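Local coordinates for protein phosphatidylserine synthase (Haemophilus influenzae, PDB 3HSI) that belongs to the phospholipase D superfamily, with a PLD active-site motif and a PLD-like domain in one chain, and is probably an enzyme, at residues M126-P131 against L196-V201; V130-R135 against R220-D225; T56-Q61 against L88-R93. One frame throughout, in Å; residues are numbered along the deposited sequence. Where two conformers were deposited one is given.

Contact 1: M126-P131 against L196-V201; sequences MFFGVP and LDFSAV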
loop_
_atom_site.group_PDB
_atom_site.type_symbol
_atom_site.label_atom_id
_atom_site.label_comp_id
_atom_site.label_asym_id
_atom_site.label_seq_id
_atom_site.Cartn_x
_atom_site.Cartn_y
_atom_site.Cartn_z
HETATM N N MSE C 126 -24.205 16.109 -12.828
HETATM C CA MSE C 126 -24.614 14.703 -12.892
HETATM C C MSE C 126 -23.451 13.721 -12.709
HETATM O O MSE C 126 -23.658 12.600 -12.236
HETATM C CB MSE C 126 -25.349 14.418 -14.204
HETATM C CG MSE C 126 -26.612 15.244 -14.348
HETATM SE SE MSE C 126 -27.806 14.659 -15.752
HETATM C CE MSE C 126 -29.394 15.370 -14.951
ATOM N N PHE C 127 -22.244 14.144 -13.077
ATOM C CA PHE C 127 -21.050 13.314 -12.971
ATOM C C PHE C 127 -20.168 13.734 -11.821
ATOM O O PHE C 127 -19.690 14.873 -11.764
ATOM C CB PHE C 127 -20.226 13.366 -14.263
ATOM C CG PHE C 127 -20.814 12.571 -15.372
ATOM C CD1 PHE C 127 -20.543 11.222 -15.483
ATOM C CD2 PHE C 127 -21.656 13.171 -16.294
ATOM C CE1 PHE C 127 -21.101 10.474 -16.497
ATOM C CE2 PHE C 127 -22.208 12.437 -17.314
ATOM C CZ PHE C 127 -21.944 11.077 -17.408
ATOM N N PHE C 128 -19.938 12.789 -10.917
ATOM C CA PHE C 128 -19.148 13.030 -9.733
ATOM C C PHE C 128 -17.976 12.066 -9.639
ATOM O O PHE C 128 -18.140 10.876 -9.851
ATOM C CB PHE C 128 -20.041 12.923 -8.493
ATOM C CG PHE C 128 -21.220 13.866 -8.515
ATOM C CD1 PHE C 128 -21.119 15.143 -7.970
ATOM C CD2 PHE C 128 -22.434 13.481 -9.124
ATOM C CE1 PHE C 128 -22.209 16.005 -8.007
ATOM C CE2 PHE C 128 -23.521 14.359 -9.161
ATOM C CZ PHE C 128 -23.407 15.599 -8.589
ATOM N N GLY C 129 -16.803 12.593 -9.300
ATOM C CA GLY C 129 -15.582 11.792 -9.163
ATOM C C GLY C 129 -15.302 11.449 -7.703
ATOM O O GLY C 129 -15.238 12.335 -6.846
ATOM N N VAL C 130 -15.189 10.152 -7.422
ATOM C CA VAL C 130 -14.970 9.687 -6.051
ATOM C C VAL C 130 -13.512 9.238 -5.919
ATOM O O VAL C 130 -13.100 8.310 -6.584
ATOM C CB VAL C 130 -15.888 8.483 -5.732
ATOM C CG1 VAL C 130 -15.588 7.917 -4.357
ATOM C CG2 VAL C 130 -17.360 8.845 -5.901
ATOM N N PRO C 131 -12.728 9.883 -5.059
ATOM C CA PRO C 131 -11.349 9.400 -4.847
ATOM C C PRO C 131 -11.212 8.488 -3.614
ATOM O O PRO C 131 -11.389 8.942 -2.470
ATOM C CB PRO C 131 -10.571 10.685 -4.635
ATOM C CG PRO C 131 -11.639 11.704 -4.063
ATOM C CD PRO C 131 -13.018 11.099 -4.261
ATOM N N LEU C 196 -21.204 9.879 -1.462
ATOM C CA LEU C 196 -21.261 11.274 -1.840
ATOM C C LEU C 196 -20.935 12.241 -0.710
ATOM O O LEU C 196 -21.759 13.058 -0.334
ATOM C CB LEU C 196 -22.649 11.623 -2.384
ATOM C CG LEU C 196 -23.005 11.369 -3.837
ATOM C CD1 LEU C 196 -24.343 12.059 -4.095
ATOM C CD2 LEU C 196 -21.931 11.938 -4.744
ATOM N N ASP C 197 -19.724 12.184 -0.191
ATOM C CA ASP C 197 -19.273 13.206 0.734
ATOM C C ASP C 197 -18.527 14.323 -0.002
ATOM O O ASP C 197 -17.389 14.146 -0.483
ATOM C CB ASP C 197 -18.390 12.578 1.804
ATOM C CG ASP C 197 -17.836 13.601 2.770
ATOM O OD1 ASP C 197 -18.236 14.785 2.719
ATOM O OD2 ASP C 197 -16.968 13.222 3.587
ATOM N N PHE C 198 -19.143 15.494 -0.030
ATOM C CA PHE C 198 -18.635 16.590 -0.826
ATOM C C PHE C 198 -17.379 17.290 -0.290
ATOM O O PHE C 198 -16.844 18.165 -0.931
ATOM C CB PHE C 198 -19.765 17.578 -1.194
ATOM C CG PHE C 198 -20.815 16.957 -2.098
ATOM C CD1 PHE C 198 -20.496 16.585 -3.401
ATOM C CD2 PHE C 198 -22.121 16.731 -1.640
ATOM C CE1 PHE C 198 -21.484 15.992 -4.248
ATOM C CE2 PHE C 198 -23.086 16.149 -2.459
ATOM C CZ PHE C 198 -22.766 15.785 -3.764
ATOM N N SER C 199 -16.872 16.892 0.865
ATOM C CA SER C 199 -15.533 17.393 1.192
ATOM C C SER C 199 -14.468 16.697 0.345
ATOM O O SER C 199 -13.367 17.211 0.242
ATOM C CB SER C 199 -15.223 17.286 2.678
ATOM O OG SER C 199 -15.301 15.940 3.046
ATOM N N ALA C 200 -14.792 15.559 -0.286
ATOM C CA ALA C 200 -13.793 14.819 -1.097
ATOM C C ALA C 200 -14.236 14.528 -2.494
ATOM O O ALA C 200 -13.401 14.363 -3.370
ATOM C CB ALA C 200 -13.389 13.520 -0.433
ATOM N N VAL C 201 -15.551 14.420 -2.685
ATOM C CA VAL C 201 -16.168 14.085 -3.966
ATOM C C VAL C 201 -16.510 15.373 -4.735
ATOM O O VAL C 201 -17.156 16.272 -4.186
ATOM C CB VAL C 201 -17.397 13.220 -3.701
ATOM C CG1 VAL C 201 -18.219 12.979 -4.963
ATOM C CG2 VAL C 201 -16.940 11.878 -3.059
#
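Two phenyl rings, Phe128 and Phe198, meet obliquely, their planes inclined at 58° and their centroids 5.9 Å apart. CD1 and CE1 of Phe128 both lie 3.8 Å from CE1 of Phe198, and CD1 is in the plane of the Phe198 ring, at its edge. One face of Phe198 carries the carbonyl oxygen of Leu196, offset toward the rim. In both phenylalanines CG stands anti to the carbonyl carbon, beside the backbone N. Leu196 brings CD2 to 4.3 Å from CG of Phe128, again obliquely. CG1 of Val201 packs on CB of Phe128, while its CG2 touches both CG2 of Val130 and CD of Pro131. The backbones meet through a CA-H...O contact, Val201 CA to Gly129 O, 3.5 Å. The loop keeps its shape through an Asx turn, Ser199 N donating to Asp197 OD1 at 3.1 Å, and through Asp197 O, which accepts from the amides of Ala200 and Val201. The contact thus joins the loop after helix 181-195 to an inner strand of the mixed sheet: strand 127-130 lies between strands 84-90 and 202-203, the loop leads into strand 202-203, and Tyr222 of helix 216-229 packs against Ala200.

Contact 2: V130-R135 against R220-D225; sequences VPINTR and RAYRKD
Arg223 reaches from helix 216-229 to the loop after strand 127-130 with its chain extended from CG to NE, CG anti to the backbone N (chi1 175°), and so fastens the helix to that loop. NH1 of Arg223 comes to 2.9 Å from the carbonyl oxygen of Ile132. The N-H...O angle is 168°, and the oxygen lies in the guanidinium plane, although the donor stands above the carbonyl plane. ND2 of Asn133 lies over one face of the guanidinium, toward its rim, 3.4 Å from CZ of Arg223, with amide and guanidinium planes only 17° apart. Two donors face each other there, so this is no hydrogen bond; ND2 instead donates to Phe138 O. The other end of the amide turns back, OD1 of Asn133 accepting from Thr134 N at 2.8 Å on an in-plane lone pair, which fixes the rotation of the group. Tyr222 has CG anti to its backbone N, sending the ring toward the loop. CG1 of Val130 meets its edge, 3.3 Å from OH of Tyr222, and Pro131 O approaches near CD2. The hydroxyl bonds to Leu195 O. Arg220 bends at chi3, and NH2 of Arg220 lies 3.9 Å from CG2 of Thr134. With Leu389 O as a second acceptor for NH1, backbone carbonyls grip the Arg223 guanidinium, and their dipoles would favour its positive charge.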
loop_
_atom_site.group_PDB
_atom_site.type_symbol
_atom_site.label_atom_id
_atom_site.label_comp_id
_atom_site.label_asym_id
_atom_site.label_seq_id
_atom_site.Cartn_x
_atom_site.Cartn_y
_atom_site.Cartn_z
ATOM N N VAL C 130 -15.189 10.152 -7.422
ATOM C CA VAL C 130 -14.970 9.687 -6.051
ATOM C C VAL C 130 -13.512 9.238 -5.919
ATOM O O VAL C 130 -13.100 8.310 -6.584
ATOM C CB VAL C 130 -15.888 8.483 -5.732
ATOM C CG1 VAL C 130 -15.588 7.917 -4.357
ATOM C CG2 VAL C 130 -17.360 8.845 -5.901
ATOM N N PRO C 131 -12.728 9.883 -5.059
ATOM C CA PRO C 131 -11.349 9.400 -4.847
ATOM C C PRO C 131 -11.212 8.488 -3.614
ATOM O O PRO C 131 -11.389 8.942 -2.470
ATOM C CB PRO C 131 -10.571 10.685 -4.635
ATOM C CG PRO C 131 -11.639 11.704 -4.063
ATOM C CD PRO C 131 -13.018 11.099 -4.261
ATOM N N ILE C 132 -10.846 7.230 -3.848
ATOM C CA ILE C 132 -10.769 6.226 -2.792
ATOM C C ILE C 132 -9.397 6.268 -2.099
ATOM O O ILE C 132 -9.198 5.683 -1.027
ATOM C CB ILE C 132 -11.106 4.844 -3.357
ATOM C CG1 ILE C 132 -12.601 4.804 -3.749
ATOM C CG2 ILE C 132 -10.752 3.723 -2.376
ATOM C CD1 ILE C 132 -13.549 5.241 -2.599
ATOM N N ASN C 133 -8.456 6.964 -2.704
ATOM C CA ASN C 133 -7.171 7.214 -2.058
ATOM C C ASN C 133 -6.559 8.377 -2.793
ATOM O O ASN C 133 -7.109 8.810 -3.810
ATOM C CB ASN C 133 -6.245 5.987 -2.092
ATOM C CG ASN C 133 -5.379 5.890 -0.846
ATOM O OD1 ASN C 133 -4.943 6.904 -0.297
ATOM N ND2 ASN C 133 -5.132 4.679 -0.391
ATOM N N THR C 134 -5.424 8.849 -2.295
ATOM C CA THR C 134 -4.764 10.055 -2.796
ATOM C C THR C 134 -4.037 9.811 -4.119
ATOM O O THR C 134 -3.710 10.756 -4.837
ATOM C CB THR C 134 -3.762 10.618 -1.760
ATOM O OG1 THR C 134 -2.748 9.648 -1.515
ATOM C CG2 THR C 134 -4.439 10.961 -0.439
ATOM N N ARG C 135 -3.791 8.535 -4.411
ATOM C CA ARG C 135 -3.210 8.060 -5.665
ATOM C C ARG C 135 -3.970 6.836 -6.137
ATOM O O ARG C 135 -4.244 5.918 -5.348
ATOM C CB ARG C 135 -1.738 7.707 -5.483
ATOM C CG ARG C 135 -0.821 8.850 -5.916
ATOM C CD ARG C 135 0.166 9.195 -4.844
ATOM N NE ARG C 135 0.818 10.485 -5.090
ATOM C CZ ARG C 135 1.118 11.381 -4.139
ATOM N NH1 ARG C 135 0.811 11.137 -2.857
ATOM N NH2 ARG C 135 1.718 12.532 -4.467
ATOM N N ARG C 220 -7.805 11.667 2.289
ATOM C CA ARG C 220 -7.402 10.870 3.431
ATOM C C ARG C 220 -8.508 10.726 4.467
ATOM O O ARG C 220 -8.877 9.620 4.804
ATOM C CB ARG C 220 -6.158 11.471 4.117
ATOM C CG ARG C 220 -4.898 10.696 3.914
ATOM C CD ARG C 220 -3.761 11.183 4.868
ATOM N NE ARG C 220 -3.364 12.562 4.575
ATOM C CZ ARG C 220 -2.654 12.929 3.507
ATOM N NH1 ARG C 220 -2.370 14.210 3.314
ATOM N NH2 ARG C 220 -2.220 12.017 2.635
ATOM N N ALA C 221 -9.002 11.838 5.007
ATOM C CA ALA C 221 -10.126 11.799 5.951
ATOM C C ALA C 221 -11.375 11.088 5.383
ATOM O O ALA C 221 -12.101 10.390 6.089
ATOM C CB ALA C 221 -10.493 13.221 6.404
ATOM N N TYR C 222 -11.633 11.265 4.108
ATOM C CA TYR C 222 -12.798 10.599 3.513
ATOM C C TYR C 222 -12.629 9.086 3.475
ATOM O O TYR C 222 -13.567 8.367 3.750
ATOM C CB TYR C 222 -12.986 11.092 2.107
ATOM C CG TYR C 222 -13.972 10.354 1.259
ATOM C CD1 TYR C 222 -15.332 10.445 1.502
ATOM C CD2 TYR C 222 -13.540 9.629 0.134
ATOM C CE1 TYR C 222 -16.259 9.792 0.654
ATOM C CE2 TYR C 222 -14.436 9.002 -0.711
ATOM C CZ TYR C 222 -15.796 9.094 -0.457
ATOM O OH TYR C 222 -16.689 8.465 -1.304
ATOM N N ARG C 223 -11.433 8.626 3.108
ATOM C CA ARG C 223 -11.176 7.189 2.960
ATOM C C ARG C 223 -11.330 6.574 4.334
ATOM O O ARG C 223 -12.043 5.591 4.508
ATOM C CB ARG C 223 -9.749 6.923 2.426
ATOM C CG ARG C 223 -9.355 5.456 2.359
ATOM C CD ARG C 223 -7.885 5.272 1.870
ATOM N NE ARG C 223 -7.464 3.874 2.013
ATOM C CZ ARG C 223 -7.652 2.917 1.111
ATOM N NH1 ARG C 223 -8.249 3.161 -0.043
ATOM N NH2 ARG C 223 -7.273 1.689 1.390
ATOM N N LYS C 224 -10.658 7.179 5.308
ATOM C CA LYS C 224 -10.683 6.688 6.672
ATOM C C LYS C 224 -12.108 6.595 7.225
ATOM O O LYS C 224 -12.479 5.605 7.844
ATOM C CB LYS C 224 -9.813 7.566 7.550
ATOM C CG LYS C 224 -9.333 6.862 8.794
ATOM C CD LYS C 224 -8.151 7.613 9.336
ATOM C CE LYS C 224 -8.097 7.555 10.828
ATOM N NZ LYS C 224 -9.064 8.527 11.357
ATOM N N ASP C 225 -12.907 7.616 6.968
ATOM C CA ASP C 225 -14.282 7.624 7.436
ATOM C C ASP C 225 -15.120 6.552 6.739
ATOM O O ASP C 225 -15.856 5.826 7.386
ATOM C CB ASP C 225 -14.910 9.024 7.260
ATOM C CG ASP C 225 -16.273 9.153 7.941
ATOM O OD1 ASP C 225 -16.444 8.687 9.084
ATOM O OD2 ASP C 225 -17.189 9.742 7.351
#

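Contact 3: T56-Q61 against L88-R93; sequences TALYWQ and LIDWHR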
loop_
_atom_site.group_PDB
_atom_site.type_symbol
_atom_site.label_atom_id
_atom_site.label_comp_id
_atom_site.label_asym_id
_atom_site.label_seq_id
_atom_site.Cartn_x
_atom_site.Cartn_y
_atom_site.Cartn_z
ATOM N N THR C 56 -22.894 3.847 -9.988
ATOM C CA THR C 56 -21.510 3.828 -9.500
ATOM C C THR C 56 -20.824 2.857 -10.445
ATOM O O THR C 56 -21.302 1.759 -10.626
ATOM C CB THR C 56 -21.319 3.274 -8.020
ATOM O OG1 THR C 56 -21.938 1.970 -7.911
ATOM C CG2 THR C 56 -21.910 4.178 -6.992
ATOM N N ALA C 57 -19.750 3.288 -11.093
ATOM C CA ALA C 57 -18.981 2.430 -11.981
ATOM C C ALA C 57 -17.525 2.851 -11.836
ATOM O O ALA C 57 -17.244 3.920 -11.275
ATOM C CB ALA C 57 -19.469 2.562 -13.425
ATOM N N LEU C 58 -16.599 1.999 -12.257
ATOM C CA LEU C 58 -15.191 2.376 -12.264
ATOM C C LEU C 58 -14.998 3.548 -13.247
ATOM O O LEU C 58 -14.400 4.580 -12.909
ATOM C CB LEU C 58 -14.310 1.206 -12.666
ATOM C CG LEU C 58 -12.787 1.515 -12.739
ATOM C CD1 LEU C 58 -12.223 2.079 -11.417
ATOM C CD2 LEU C 58 -11.971 0.264 -13.195
ATOM N N TYR C 59 -15.558 3.428 -14.443
ATOM C CA TYR C 59 -15.455 4.528 -15.379
ATOM C C TYR C 59 -16.598 4.552 -16.345
ATOM O O TYR C 59 -17.339 3.583 -16.460
ATOM C CB TYR C 59 -14.116 4.502 -16.121
ATOM C CG TYR C 59 -13.817 3.252 -16.930
ATOM C CD1 TYR C 59 -14.118 3.197 -18.286
ATOM C CD2 TYR C 59 -13.176 2.153 -16.353
ATOM C CE1 TYR C 59 -13.805 2.086 -19.042
ATOM C CE2 TYR C 59 -12.862 1.030 -17.100
ATOM C CZ TYR C 59 -13.183 1.001 -18.447
ATOM O OH TYR C 59 -12.879 -0.096 -19.217
ATOM N N TRP C 60 -16.745 5.683 -17.032
ATOM C CA TRP C 60 -17.703 5.825 -18.083
ATOM C C TRP C 60 -16.953 6.539 -19.213
ATOM O O TRP C 60 -16.617 7.721 -19.122
ATOM C CB TRP C 60 -18.891 6.622 -17.572
ATOM C CG TRP C 60 -19.993 6.815 -18.533
ATOM C CD1 TRP C 60 -19.892 7.085 -19.870
ATOM C CD2 TRP C 60 -21.388 6.839 -18.221
ATOM N NE1 TRP C 60 -21.142 7.261 -20.412
ATOM C CE2 TRP C 60 -22.078 7.112 -19.420
ATOM C CE3 TRP C 60 -22.123 6.661 -17.035
ATOM C CZ2 TRP C 60 -23.478 7.213 -19.477
ATOM C CZ3 TRP C 60 -23.517 6.765 -17.089
ATOM C CH2 TRP C 60 -24.175 7.013 -18.307
ATOM N N GLN C 61 -16.675 5.778 -20.272
ATOM C CA GLN C 61 -15.737 6.196 -21.312
ATOM C C GLN C 61 -16.397 7.072 -22.372
ATOM O O GLN C 61 -17.544 6.860 -22.749
ATOM C CB GLN C 61 -15.161 4.951 -21.972
ATOM C CG GLN C 61 -14.045 5.186 -22.953
ATOM C CD GLN C 61 -12.751 5.608 -22.259
ATOM O OE1 GLN C 61 -12.534 5.324 -21.077
ATOM N NE2 GLN C 61 -11.897 6.297 -22.987
ATOM N N LEU C 88 -21.559 8.287 -10.235
ATOM C CA LEU C 88 -20.275 8.325 -9.495
ATOM C C LEU C 88 -19.246 7.422 -10.185
ATOM O O LEU C 88 -19.507 6.246 -10.406
ATOM C CB LEU C 88 -20.462 7.925 -8.020
ATOM C CG LEU C 88 -21.123 8.902 -7.038
ATOM C CD1 LEU C 88 -22.570 9.243 -7.455
ATOM C CD2 LEU C 88 -21.097 8.382 -5.582
ATOM N N ILE C 89 -18.105 7.989 -10.563
ATOM C CA ILE C 89 -17.031 7.199 -11.159
ATOM C C ILE C 89 -15.755 7.518 -10.414
ATOM O O ILE C 89 -15.692 8.489 -9.657
ATOM C CB ILE C 89 -16.849 7.424 -12.723
ATOM C CG1 ILE C 89 -16.651 8.919 -13.112
ATOM C CG2 ILE C 89 -17.951 6.723 -13.508
ATOM C CD1 ILE C 89 -17.935 9.741 -13.384
ATOM N N ASP C 90 -14.735 6.707 -10.624
ATOM C CA ASP C 90 -13.484 6.921 -9.932
ATOM C C ASP C 90 -12.913 8.279 -10.390
ATOM O O ASP C 90 -12.899 8.591 -11.584
ATOM C CB ASP C 90 -12.514 5.776 -10.210
ATOM C CG ASP C 90 -11.248 5.914 -9.418
ATOM O OD1 ASP C 90 -11.253 5.452 -8.252
ATOM O OD2 ASP C 90 -10.268 6.530 -9.943
ATOM N N TRP C 91 -12.482 9.070 -9.419
ATOM C CA TRP C 91 -11.902 10.382 -9.636
ATOM C C TRP C 91 -10.614 10.355 -10.492
ATOM O O TRP C 91 -10.537 11.098 -11.457
ATOM C CB TRP C 91 -11.642 11.015 -8.293
ATOM C CG TRP C 91 -10.724 12.184 -8.279
ATOM C CD1 TRP C 91 -9.361 12.176 -8.007
ATOM C CD2 TRP C 91 -11.084 13.552 -8.484
ATOM N NE1 TRP C 91 -8.871 13.455 -8.047
ATOM C CE2 TRP C 91 -9.897 14.321 -8.331
ATOM C CE3 TRP C 91 -12.288 14.207 -8.774
ATOM C CZ2 TRP C 91 -9.881 15.723 -8.476
ATOM C CZ3 TRP C 91 -12.281 15.615 -8.914
ATOM C CH2 TRP C 91 -11.074 16.348 -8.764
ATOM N N HIS C 92 -9.634 9.509 -10.145
ATOM C CA HIS C 92 -8.361 9.439 -10.897
ATOM C C HIS C 92 -8.560 8.878 -12.324
ATOM O O HIS C 92 -8.046 9.408 -13.306
ATOM C CB HIS C 92 -7.347 8.553 -10.175
ATOM C CG HIS C 92 -7.064 8.964 -8.767
ATOM N ND1 HIS C 92 -6.282 10.059 -8.453
ATOM C CD2 HIS C 92 -7.429 8.406 -7.588
ATOM C CE1 HIS C 92 -6.192 10.169 -7.139
ATOM N NE2 HIS C 92 -6.882 9.182 -6.591
ATOM N N ARG C 93 -9.340 7.813 -12.432
ATOM C CA ARG C 93 -9.559 7.163 -13.713
ATOM C C ARG C 93 -10.218 8.108 -14.710
ATOM O O ARG C 93 -9.872 8.099 -15.898
ATOM C CB ARG C 93 -10.328 5.839 -13.536
ATOM C CG ARG C 93 -10.634 5.088 -14.819
ATOM C CD ARG C 93 -9.363 4.695 -15.600
ATOM N NE ARG C 93 -9.743 3.988 -16.823
ATOM C CZ ARG C 93 -10.207 4.584 -17.924
ATOM N NH1 ARG C 93 -10.332 5.921 -17.976
ATOM N NH2 ARG C 93 -10.540 3.848 -18.983
HETATM O O HOH W 1 -13.476 7.029 -13.939
#
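Two backbone hydrogen bonds join the segments. Ala57 N donates to Leu88 O at 3.0 Å, nearly along the C=O axis, and Asp90 N donates to Leu58 O at 3.1 Å from above the carbonyl plane. Leu58 O accepts a second bond from a water that also donates to Asp90 O. Farther along, Arg93 NH2 donates to Gln61 OE1 at 3.2 Å, near the guanidinium plane, while the amide plane is turned 64° from it; OE1 also accepts from Asn107 ND2. The guanidinium lies flat on Tyr59, planes 20° apart, with CZ of Arg93 4.1 Å from the Tyr59 ring centroid and 16° off its normal: a cation-pi stack with NH2 over the ring centre. Tyr59 CG occupies the crowded position between N and carbonyl carbon, and Arg93 bends at chi2, which brings the two planes together. The Arg93 backbone is held in turn, its N donating to the anti lone pair of Asp90 OD2 at 2.9 Å in an Asx motif. Around this polar part, CG2 of Ile89 packs against CB of Ala57, CA of Tyr59 and CB of Trp60, and CG2 of Thr56 lies beside CB of Leu88. The parallel Thr56-Leu88 bridge joins the C-terminal ends of strands 52-56 and 84-90, a beta-alpha-beta crossover through helix 64-79, and helix 181-195 covers both residues.

Contact 3 lies deepest, its centre about 13 Å from the chain centre, against about 20 and 19 Å for contacts 1 and 2. Contact 1 has exposed Phe198 at its margin; contact 2 has partly exposed Arg220, which packs on Ala254 of the second subunit, and is alone in being touched by that subunit. Chemically, contact 1 is nearly all apolar across its segments, contact 3 combines parallel-sheet bonding with a cation-pi stack, and contact 2 rests on an arginine-carbonyl bond beside a tyrosine edge. Contacts 1 and 3 reach the same sheet, Ile89 N and O pairing with Phe128 O and Val130 N. Contacts 1 and 2 share Val130 and Pro131. His92 NE2 ties contact 3 to Asn133 O of contact 2.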